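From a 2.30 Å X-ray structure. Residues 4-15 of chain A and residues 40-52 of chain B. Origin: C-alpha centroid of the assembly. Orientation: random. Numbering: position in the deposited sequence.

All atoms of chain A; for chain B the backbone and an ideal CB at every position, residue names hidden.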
# COMPACT_ATOMS: atom_id res chain seq x y z
N GLN A 4 -26.62 -8.32 17.73
CA GLN A 4 -27.99 -7.73 17.65
C GLN A 4 -27.97 -6.29 17.11
O GLN A 4 -28.81 -5.47 17.49
CB GLN A 4 -28.68 -7.79 19.02
CG GLN A 4 -27.95 -7.08 20.15
CD GLN A 4 -28.72 -7.11 21.46
OE1 GLN A 4 -29.01 -8.17 22.00
NE2 GLN A 4 -29.05 -5.93 21.97
N ASN A 5 -27.02 -6.01 16.23
CA ASN A 5 -26.84 -4.67 15.66
C ASN A 5 -26.19 -4.73 14.27
O ASN A 5 -25.05 -5.20 14.15
CB ASN A 5 -26.01 -3.80 16.61
CG ASN A 5 -26.09 -2.32 16.27
OD1 ASN A 5 -25.77 -1.91 15.16
ND2 ASN A 5 -26.50 -1.52 17.24
N PRO A 6 -26.90 -4.26 13.22
CA PRO A 6 -26.47 -4.44 11.83
C PRO A 6 -25.22 -3.65 11.45
O PRO A 6 -25.08 -2.49 11.81
CB PRO A 6 -27.68 -3.97 11.01
CG PRO A 6 -28.44 -3.08 11.91
CD PRO A 6 -28.19 -3.55 13.31
N VAL A 7 -24.32 -4.31 10.71
CA VAL A 7 -23.07 -3.69 10.27
C VAL A 7 -22.84 -3.87 8.78
O VAL A 7 -23.26 -4.87 8.19
CB VAL A 7 -21.81 -4.25 11.03
CG1 VAL A 7 -21.80 -3.81 12.50
CG2 VAL A 7 -21.69 -5.78 10.89
N PHE A 8 -22.18 -2.89 8.17
CA PHE A 8 -21.60 -3.05 6.85
C PHE A 8 -20.19 -3.60 7.01
O PHE A 8 -19.42 -3.13 7.86
CB PHE A 8 -21.57 -1.73 6.09
CG PHE A 8 -22.94 -1.20 5.75
CD1 PHE A 8 -23.57 -1.57 4.56
CD2 PHE A 8 -23.61 -0.34 6.63
CE1 PHE A 8 -24.84 -1.08 4.25
CE2 PHE A 8 -24.88 0.15 6.32
CZ PHE A 8 -25.49 -0.22 5.13
N SER A 9 -19.85 -4.59 6.20
CA SER A 9 -18.58 -5.29 6.30
C SER A 9 -17.87 -5.35 4.95
O SER A 9 -18.50 -5.49 3.91
CB SER A 9 -18.81 -6.71 6.81
OG SER A 9 -17.60 -7.43 6.84
N ILE A 10 -16.54 -5.26 4.99
CA ILE A 10 -15.72 -5.40 3.80
C ILE A 10 -14.42 -6.13 4.14
O ILE A 10 -13.80 -5.87 5.17
CB ILE A 10 -15.44 -4.02 3.13
CG1 ILE A 10 -14.89 -4.20 1.71
CG2 ILE A 10 -14.49 -3.17 3.98
CD1 ILE A 10 -15.05 -2.96 0.83
N ARG A 11 -14.03 -7.06 3.27
CA ARG A 11 -12.79 -7.77 3.45
C ARG A 11 -11.74 -7.20 2.49
O ARG A 11 -12.00 -7.05 1.30
CB ARG A 11 -12.98 -9.29 3.27
CG ARG A 11 -11.72 -10.12 3.56
CD ARG A 11 -12.00 -11.61 3.58
NE ARG A 11 -12.73 -12.01 4.79
CZ ARG A 11 -12.16 -12.46 5.90
NH1 ARG A 11 -10.84 -12.58 5.98
NH2 ARG A 11 -12.91 -12.79 6.95
N LEU A 12 -10.57 -6.86 3.03
CA LEU A 12 -9.45 -6.41 2.21
C LEU A 12 -8.36 -7.47 2.24
O LEU A 12 -7.84 -7.82 3.30
CB LEU A 12 -8.89 -5.06 2.69
CG LEU A 12 -9.78 -3.81 2.69
CD1 LEU A 12 -8.97 -2.59 3.10
CD2 LEU A 12 -10.44 -3.58 1.34
N LYS A 13 -8.03 -8.00 1.07
CA LYS A 13 -7.04 -9.05 0.93
C LYS A 13 -5.83 -8.44 0.23
O LYS A 13 -5.97 -7.80 -0.81
CB LYS A 13 -7.62 -10.21 0.12
CG LYS A 13 -6.71 -11.43 -0.07
CD LYS A 13 -7.46 -12.54 -0.79
CE LYS A 13 -6.53 -13.46 -1.57
NZ LYS A 13 -5.94 -14.52 -0.72
N GLN A 14 -4.66 -8.61 0.83
CA GLN A 14 -3.45 -8.05 0.25
C GLN A 14 -3.05 -8.88 -0.96
O GLN A 14 -2.97 -10.11 -0.89
CB GLN A 14 -2.32 -7.97 1.27
CG GLN A 14 -1.33 -6.85 0.98
CD GLN A 14 -0.13 -6.86 1.90
OE1 GLN A 14 0.99 -7.13 1.46
NE2 GLN A 14 -0.35 -6.56 3.17
N ALA A 15 -2.83 -8.19 -2.08
CA ALA A 15 -2.54 -8.82 -3.37
C ALA A 15 -1.23 -9.61 -3.35
O ALA A 15 -0.30 -9.24 -2.63
CB ALA A 15 -2.53 -7.77 -4.47
N UNK B 40 0.19 -18.22 3.92
CA UNK B 40 -0.64 -17.46 2.98
C UNK B 40 -0.42 -15.96 3.10
O UNK B 40 0.72 -15.49 3.13
CB UNK B 40 -2.12 -17.78 3.21
N UNK B 41 -1.51 -15.21 3.19
CA UNK B 41 -1.45 -13.74 3.16
C UNK B 41 -2.18 -13.09 4.34
O UNK B 41 -2.79 -13.78 5.17
CB UNK B 41 -2.05 -13.22 1.85
N UNK B 42 -2.11 -11.77 4.44
CA UNK B 42 -2.84 -11.03 5.47
C UNK B 42 -4.15 -10.47 4.89
O UNK B 42 -4.17 -9.91 3.79
CB UNK B 42 -1.98 -9.90 6.03
N UNK B 43 -5.23 -10.66 5.64
CA UNK B 43 -6.54 -10.13 5.28
C UNK B 43 -7.10 -9.25 6.39
O UNK B 43 -6.84 -9.49 7.57
CB UNK B 43 -7.51 -11.27 4.97
N UNK B 44 -7.86 -8.24 5.99
CA UNK B 44 -8.54 -7.37 6.94
C UNK B 44 -10.04 -7.46 6.72
O UNK B 44 -10.52 -7.35 5.59
CB UNK B 44 -8.06 -5.92 6.80
N UNK B 45 -10.78 -7.67 7.81
CA UNK B 45 -12.22 -7.53 7.75
C UNK B 45 -12.61 -6.29 8.52
O UNK B 45 -12.34 -6.18 9.72
CB UNK B 45 -12.93 -8.77 8.30
N UNK B 46 -13.22 -5.34 7.82
CA UNK B 46 -13.62 -4.07 8.40
C UNK B 46 -15.13 -4.02 8.59
O UNK B 46 -15.89 -4.45 7.73
CB UNK B 46 -13.15 -2.91 7.52
N UNK B 47 -15.55 -3.52 9.75
CA UNK B 47 -16.97 -3.44 10.06
C UNK B 47 -17.34 -2.07 10.58
O UNK B 47 -16.68 -1.54 11.46
CB UNK B 47 -17.36 -4.51 11.08
N UNK B 48 -18.40 -1.50 10.02
CA UNK B 48 -18.96 -0.25 10.53
C UNK B 48 -20.48 -0.20 10.37
O UNK B 48 -21.01 -0.65 9.35
CB UNK B 48 -18.32 0.94 9.81
N UNK B 49 -21.18 0.33 11.37
CA UNK B 49 -22.65 0.48 11.32
C UNK B 49 -23.08 1.46 10.23
O UNK B 49 -24.19 1.38 9.70
CB UNK B 49 -23.18 0.95 12.67
N UNK B 50 -22.18 2.39 9.89
CA UNK B 50 -22.38 3.33 8.79
C UNK B 50 -21.56 2.91 7.58
O UNK B 50 -20.38 2.57 7.70
CB UNK B 50 -22.01 4.75 9.22
N UNK B 51 -22.20 2.95 6.41
CA UNK B 51 -21.52 2.64 5.15
C UNK B 51 -20.46 3.68 4.75
O UNK B 51 -19.37 3.30 4.32
CB UNK B 51 -22.56 2.52 4.03
N UNK B 52 -20.78 4.96 4.88
CA UNK B 52 -19.85 6.03 4.50
C UNK B 52 -18.60 6.01 5.37
O UNK B 52 -17.50 6.31 4.91
CB UNK B 52 -20.53 7.39 4.60

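Position 40 has nothing of chain A within 5.5 Å of its ideal CB, and its phi/psi of -151/-131 lies where side chains are strained. Glycine suits that best, and it is Gly40(B).

At 41 the ideal CB points toward chain A, 4.2 Å from Gln14(A) O. A small donor such as serine or threonine fits. Thr41(B) places OG1 3.3 Å from Gln14(A) O, a weak hydrogen bond, and not a settled one, because its proton has another acceptor within reach.

From 42 to 48 the backbone is an antiparallel strand, so alternate positions share a face and the main chain carries the pairing whatever the sequence. Position 42 points sideways, its ideal CB 4.7 Å from Gln14(A) NE2; a beta-branched residue would suit. Val42(B) brings CG1 to 3.3 Å from that NE2.

Position 43 sits beside the guanidinium, its ideal CB 3.7 Å from Arg11(A) NH1. Small or polar residues fit here; Ser43(B) lies at the guanidinium edge.

Position 44 shares the face of Leu12(A) and invites an aliphatic. Leu44(B) packs CB 4.2 Å from Leu12(A) CB, beside short backbone bonds: Leu12(A) N to Leu44(B) O 2.6 Å, Leu44(B) N to Leu12(A) O 2.7 Å.

At 45 the ideal CB lies 4.2 Å from Arg11(A) NH2 and 5.1 Å from Ser9(A) OG. Glutamate could answer the charge; glutamine offers both polarities. In Gln45(B), OE1 is 2.7 Å from Arg11(A) NH2 and NE2 3.2 Å from Ser9(A) OG, while CB covers one guanidinium face.

Position 46, its ideal CB 3.8 Å from Ile10(A) CG2, calls for leucine, isoleucine or valine. Leu46(B) also reaches along the face, CD1 3.9 Å from Leu12(A) CD1.

At 47 the ideal CB is 4.5 Å from Val7(A) CB, so a long chain with an aliphatic stem is reasonable. Glu47(B) sets CG 4.0 Å from Ser9(A) OG.

Position 48 offers little side-chain contact, leaving choice open. Asn48(B) OD1 accepts from the backbone N of position 50 at 2.8 Å.

Position 49 leads away overall, but its ideal CB is 5.0 Å from Val7(A) CG1, favouring a compact apolar residue; a polar donor would also suit the nearby Pro6(A) O and Asn5(A) OD1. Val49(B) sets CG1 4.0 Å from Val7(A) CG1. A water links its O to Pro6(A) O.

Position 50, pointing away before a helix, suits a polar residue; Asp50(B) makes no capping bond.

Position 51 lies over the Phe8(A) ring, ideal for an aliphatic. Leu51(B) CB stands 3.9 Å from the Phe8(A) ring centroid, a CH-pi contact.

At 52 chain A asks for nothing, so any helix-compatible residue would suit; it is Asp52(B).

Chain B 40-52: GTVSLQLENVDLD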
# COMPACT_ATOMS: atom_id res chain seq x y z
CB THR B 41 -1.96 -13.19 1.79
OG1 THR B 41 -1.98 -11.75 1.82
CG2 THR B 41 -3.37 -13.70 1.47
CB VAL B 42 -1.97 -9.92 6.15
CG1 VAL B 42 -1.46 -8.91 5.13
CG2 VAL B 42 -2.72 -9.23 7.28
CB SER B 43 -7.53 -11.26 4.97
OG SER B 43 -7.30 -11.80 3.68
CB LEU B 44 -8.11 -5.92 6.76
CG LEU B 44 -6.63 -5.56 6.79
CD1 LEU B 44 -6.49 -4.06 6.59
CD2 LEU B 44 -5.98 -6.01 8.10
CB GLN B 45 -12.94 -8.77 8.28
CG GLN B 45 -14.46 -8.59 8.28
CD GLN B 45 -15.22 -9.88 8.11
OE1 GLN B 45 -14.69 -10.87 7.59
NE2 GLN B 45 -16.48 -9.88 8.53
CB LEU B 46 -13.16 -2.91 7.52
CG LEU B 46 -11.65 -2.81 7.35
CD1 LEU B 46 -11.33 -1.97 6.16
CD2 LEU B 46 -11.03 -2.21 8.59
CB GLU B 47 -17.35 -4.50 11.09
CG GLU B 47 -17.33 -5.91 10.56
CD GLU B 47 -17.36 -6.95 11.66
OE1 GLU B 47 -17.41 -6.57 12.86
OE2 GLU B 47 -17.33 -8.15 11.33
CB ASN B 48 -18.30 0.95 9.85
CG ASN B 48 -18.43 2.23 10.65
OD1 ASN B 48 -19.54 2.69 10.92
ND2 ASN B 48 -17.30 2.81 11.03
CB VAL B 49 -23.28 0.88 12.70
CG1 VAL B 49 -23.06 -0.21 13.74
CG2 VAL B 49 -22.74 2.22 13.19
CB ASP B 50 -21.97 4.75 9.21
CG ASP B 50 -23.07 5.49 9.95
OD1 ASP B 50 -24.23 5.50 9.48
OD2 ASP B 50 -22.78 6.09 11.01
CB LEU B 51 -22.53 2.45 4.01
CG LEU B 51 -21.98 2.00 2.65
CD1 LEU B 51 -21.13 0.74 2.78
CD2 LEU B 51 -23.11 1.79 1.64
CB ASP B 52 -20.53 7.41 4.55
CG ASP B 52 -20.96 7.81 5.97
OD1 ASP B 52 -21.21 6.91 6.81
OD2 ASP B 52 -21.04 9.02 6.25
O HOH W 1 -26.35 -0.36 10.62
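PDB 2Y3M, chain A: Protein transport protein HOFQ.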